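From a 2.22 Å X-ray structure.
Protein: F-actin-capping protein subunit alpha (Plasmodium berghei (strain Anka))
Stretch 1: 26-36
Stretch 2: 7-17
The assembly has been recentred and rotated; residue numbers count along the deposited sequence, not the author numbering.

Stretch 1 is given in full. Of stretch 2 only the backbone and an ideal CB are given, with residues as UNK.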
# COMPACT_ATOMS: atom_id res chain seq x y z
N ASP A 26 -14.27 -4.53 5.34
CA ASP A 26 -14.26 -4.17 6.75
C ASP A 26 -14.39 -2.67 6.88
O ASP A 26 -15.16 -2.16 7.71
CB ASP A 26 -13.01 -4.68 7.47
CG ASP A 26 -12.91 -6.23 7.47
OD1 ASP A 26 -13.95 -6.93 7.35
OD2 ASP A 26 -11.77 -6.74 7.59
N LEU A 27 -13.69 -1.93 6.02
CA LEU A 27 -13.74 -0.47 6.13
C LEU A 27 -15.16 0.07 5.91
O LEU A 27 -15.61 0.97 6.64
CB LEU A 27 -12.76 0.18 5.16
CG LEU A 27 -12.76 1.72 5.28
CD1 LEU A 27 -12.47 2.14 6.72
CD2 LEU A 27 -11.74 2.32 4.32
N ILE A 28 -15.87 -0.45 4.90
CA ILE A 28 -17.23 -0.03 4.63
C ILE A 28 -18.11 -0.28 5.85
O ILE A 28 -18.82 0.63 6.32
CB ILE A 28 -17.80 -0.78 3.41
CG1 ILE A 28 -16.99 -0.50 2.15
CG2 ILE A 28 -19.31 -0.48 3.31
CD1 ILE A 28 -16.60 0.94 1.96
N SER A 29 -18.09 -1.52 6.36
CA SER A 29 -18.86 -1.89 7.55
C SER A 29 -18.66 -0.90 8.68
O SER A 29 -19.62 -0.56 9.40
CB SER A 29 -18.48 -3.29 8.00
OG SER A 29 -19.01 -3.56 9.28
N ASN A 30 -17.43 -0.43 8.91
CA ASN A 30 -17.20 0.51 9.99
C ASN A 30 -17.82 1.86 9.65
O ASN A 30 -18.25 2.60 10.55
CB ASN A 30 -15.71 0.71 10.27
CG ASN A 30 -15.07 -0.45 11.03
OD1 ASN A 30 -15.75 -1.27 11.65
ND2 ASN A 30 -13.74 -0.51 11.00
N LEU A 31 -17.86 2.20 8.37
CA LEU A 31 -18.42 3.47 7.93
C LEU A 31 -19.94 3.48 8.11
O LEU A 31 -20.53 4.51 8.47
CB LEU A 31 -18.02 3.73 6.47
CG LEU A 31 -16.56 4.12 6.20
CD1 LEU A 31 -16.27 4.27 4.68
CD2 LEU A 31 -16.14 5.38 6.96
N LYS A 32 -20.58 2.33 7.88
CA LYS A 32 -22.03 2.22 8.07
C LYS A 32 -22.40 2.37 9.54
O LYS A 32 -23.36 3.08 9.88
CB LYS A 32 -22.51 0.87 7.52
CG LYS A 32 -22.59 0.79 5.99
CD LYS A 32 -23.29 -0.49 5.56
CE LYS A 32 -23.39 -0.64 4.02
NZ LYS A 32 -24.38 -1.70 3.60
N THR A 33 -21.69 1.69 10.44
CA THR A 33 -22.02 1.82 11.86
C THR A 33 -22.00 3.28 12.29
O THR A 33 -22.87 3.73 13.05
CB THR A 33 -21.06 1.00 12.73
OG1 THR A 33 -19.76 1.59 12.73
CG2 THR A 33 -20.95 -0.44 12.24
N ILE A 34 -21.03 4.04 11.80
CA ILE A 34 -20.92 5.45 12.14
C ILE A 34 -21.96 6.26 11.38
O ILE A 34 -22.69 7.08 11.95
CB ILE A 34 -19.50 5.96 11.85
CG1 ILE A 34 -18.43 5.16 12.61
CG2 ILE A 34 -19.38 7.41 12.21
CD1 ILE A 34 -18.62 5.04 14.08
N PHE A 35 -22.04 6.08 10.06
CA PHE A 35 -22.89 6.94 9.26
C PHE A 35 -24.09 6.22 8.66
O PHE A 35 -24.70 6.76 7.74
CB PHE A 35 -22.09 7.56 8.11
CG PHE A 35 -20.82 8.23 8.53
CD1 PHE A 35 -20.78 9.56 8.83
CD2 PHE A 35 -19.63 7.51 8.56
CE1 PHE A 35 -19.61 10.16 9.17
CE2 PHE A 35 -18.47 8.11 8.91
CZ PHE A 35 -18.46 9.44 9.22
N GLY A 36 -24.52 5.08 9.23
CA GLY A 36 -25.48 4.17 8.58
C GLY A 36 -26.93 4.66 8.48
O GLY A 36 -27.71 4.09 7.71
N UNK A 7 -17.80 17.15 3.49
CA UNK A 7 -16.56 16.74 4.15
C UNK A 7 -16.61 15.26 4.56
O UNK A 7 -15.57 14.60 4.56
CB UNK A 7 -16.30 17.62 5.38
N UNK A 8 -17.80 14.75 4.92
CA UNK A 8 -17.92 13.32 5.22
C UNK A 8 -17.66 12.48 3.98
O UNK A 8 -17.19 11.34 4.08
CB UNK A 8 -19.31 13.00 5.78
N UNK A 9 -17.97 13.04 2.81
CA UNK A 9 -17.79 12.37 1.53
C UNK A 9 -16.32 12.37 1.17
O UNK A 9 -15.78 11.37 0.68
CB UNK A 9 -18.62 13.04 0.43
N UNK A 10 -15.69 13.53 1.39
CA UNK A 10 -14.27 13.65 1.11
C UNK A 10 -13.50 12.65 1.93
O UNK A 10 -12.54 12.05 1.45
CB UNK A 10 -13.77 15.07 1.39
N UNK A 11 -13.97 12.39 3.15
CA UNK A 11 -13.27 11.45 4.01
C UNK A 11 -13.55 10.01 3.62
O UNK A 11 -12.63 9.20 3.57
CB UNK A 11 -13.66 11.68 5.47
N UNK A 12 -14.81 9.69 3.30
CA UNK A 12 -15.17 8.34 2.88
C UNK A 12 -14.44 7.97 1.60
O UNK A 12 -14.00 6.84 1.41
CB UNK A 12 -16.68 8.22 2.68
N UNK A 13 -14.34 8.93 0.69
CA UNK A 13 -13.58 8.74 -0.54
C UNK A 13 -12.11 8.53 -0.25
O UNK A 13 -11.49 7.61 -0.78
CB UNK A 13 -13.76 9.94 -1.47
N UNK A 14 -11.53 9.36 0.60
CA UNK A 14 -10.11 9.22 0.86
C UNK A 14 -9.78 7.88 1.49
O UNK A 14 -8.79 7.25 1.11
CB UNK A 14 -9.63 10.36 1.76
N UNK A 15 -10.61 7.39 2.40
CA UNK A 15 -10.29 6.13 3.05
C UNK A 15 -10.48 4.95 2.11
O UNK A 15 -9.70 4.00 2.13
CB UNK A 15 -11.15 5.95 4.30
N UNK A 16 -11.52 4.98 1.29
CA UNK A 16 -11.70 3.85 0.37
C UNK A 16 -10.73 3.93 -0.79
O UNK A 16 -10.40 2.90 -1.39
CB UNK A 16 -13.14 3.81 -0.16
N UNK A 17 -10.29 5.13 -1.14
CA UNK A 17 -9.26 5.31 -2.15
C UNK A 17 -7.98 4.63 -1.73
O UNK A 17 -7.32 3.94 -2.51
CB UNK A 17 -9.01 6.80 -2.41

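Stretch 2 is a helix that runs nearly antiparallel to the helix of stretch 1, at 161° with 10.7 Å between axes. Stretch 1 offers it a largely apolar face: Leu-27, Ile-28, Leu-31 and Phe-35. No hydrogen bond crosses, so packing decides the fit.

Position 7 has helical backbone angles and no atom of stretch 1 within 5.5 Å of its ideal CB. Many helix-compatible side chains would suit. The residue is Glu-7, chi1 m, which leaves stretch 1 untouched.

At position 8, CA-to-CB points toward stretch 1, and the ideal CB lies 4.4 Å from Phe-35 CE1. The ring invites an apolar chain, either a branched aliphatic one or a long one with a methylene stem. The residue is Lys-8. Its chi1 is m and the rest of the chain is extended, t throughout. The stem passes the ring obliquely, with CD of Lys-8 3.8 Å from CE1 of Phe-35. The stem thus supplies apolar contact while NZ reaches beyond.

Positions 9 and 10 are out of reach of stretch 1. Polar or charged side chains would serve, as would alanine. They are Lys-9, with an extended chain and no contact, and Lys-10. Lys-10 NZ donates to Glu-7 OE2 at 2.7 Å, a salt bridge one helical turn apart.

Position 11 points toward stretch 1, yet its ideal CB has nothing there within 5.5 Å. The gap leaves room for a large side chain, such as an aromatic, leucine or methionine. The residue is Phe-11, chi1 t. Phe-11 CE2 comes no nearer than 4.5 Å to Leu-31 CD2, although the side chain covers some of the surface.

Position 12 points sideways, but its ideal CB is 4.4 Å from Leu-31 CD1. A valine, isoleucine or leucine could meet that methyl. The residue is Ile-12, with chi1 m and chi2 t; its CG1 lies 4.0 Å from Leu-31 CD1.

Position 13 points away and position 14 is out of reach, so polar residues are plausible at both. They are Arg-13 and His-14, neither in contact with stretch 1.

Position 15 points toward stretch 1, its ideal CB just 3.7 Å from Leu-27 CD2. A compact apolar side chain fits best: alanine or valine, perhaps isoleucine. The residue is Val-15, chi1 m. Its CB packs 3.7 Å from Leu-27 CD2, and its CG2 sits 4.1 Å from Leu-31 CD1.

Position 16 points sideways. Its ideal CB is 4.9 Å from Leu-27 CD2 and 5.0 Å from Ile-28 CD1, leaving space for a longer aliphatic chain such as leucine or methionine. The residue is Leu-16, with chi1 m and chi2 t, and its end comes nearer. Leu-16 CD2 meets Ile-28 CD1 at 3.1 Å, Leu-27 CD2 at 3.4 Å and Leu-31 CD1 at 3.9 Å. One methyl therefore touches three residues.

Position 17 is out of reach, and a small or polar residue would do. It is Ser-17, chi1 t.

Stretch 2 (7-17) EKKKFIRHVLS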
# COMPACT_ATOMS: atom_id res chain seq x y z
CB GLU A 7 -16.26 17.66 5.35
CG GLU A 7 -16.02 19.15 4.97
CD GLU A 7 -14.84 19.36 4.01
OE1 GLU A 7 -13.74 18.83 4.26
OE2 GLU A 7 -15.03 20.06 2.98
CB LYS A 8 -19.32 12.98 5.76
CG LYS A 8 -19.77 13.62 7.09
CD LYS A 8 -21.21 13.16 7.51
CE LYS A 8 -21.74 13.81 8.82
NZ LYS A 8 -23.10 13.33 9.20
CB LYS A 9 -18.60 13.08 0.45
CG LYS A 9 -20.10 12.88 0.55
CD LYS A 9 -20.82 13.37 -0.70
CE LYS A 9 -22.31 13.09 -0.64
NZ LYS A 9 -22.99 13.51 -1.88
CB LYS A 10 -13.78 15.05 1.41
CG LYS A 10 -14.42 16.09 0.53
CD LYS A 10 -13.93 17.47 0.85
CE LYS A 10 -14.62 18.50 -0.02
NZ LYS A 10 -14.27 19.90 0.40
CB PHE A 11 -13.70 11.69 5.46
CG PHE A 11 -13.13 10.71 6.42
CD1 PHE A 11 -11.80 10.74 6.74
CD2 PHE A 11 -13.94 9.76 7.00
CE1 PHE A 11 -11.30 9.83 7.62
CE2 PHE A 11 -13.43 8.86 7.87
CZ PHE A 11 -12.11 8.89 8.18
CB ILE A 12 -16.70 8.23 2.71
CG1 ILE A 12 -17.37 8.10 4.08
CG2 ILE A 12 -17.02 7.03 1.82
CD1 ILE A 12 -18.87 8.27 4.07
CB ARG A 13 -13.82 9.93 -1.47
CG ARG A 13 -13.13 9.88 -2.79
CD ARG A 13 -13.84 10.76 -3.76
NE ARG A 13 -15.01 10.07 -4.28
CZ ARG A 13 -16.01 10.67 -4.92
NH1 ARG A 13 -15.98 11.98 -5.10
NH2 ARG A 13 -17.03 9.95 -5.37
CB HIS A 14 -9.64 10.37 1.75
CG HIS A 14 -8.16 10.41 1.95
ND1 HIS A 14 -7.58 10.42 3.21
CD2 HIS A 14 -7.13 10.39 1.07
CE1 HIS A 14 -6.27 10.44 3.09
NE2 HIS A 14 -5.97 10.42 1.80
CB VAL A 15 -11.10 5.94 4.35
CG1 VAL A 15 -10.64 6.94 5.39
CG2 VAL A 15 -12.58 6.05 4.09
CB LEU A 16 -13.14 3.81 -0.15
CG LEU A 16 -14.28 3.79 0.88
CD1 LEU A 16 -15.62 3.59 0.24
CD2 LEU A 16 -14.09 2.68 1.90
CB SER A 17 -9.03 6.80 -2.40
OG SER A 17 -7.94 7.02 -3.26
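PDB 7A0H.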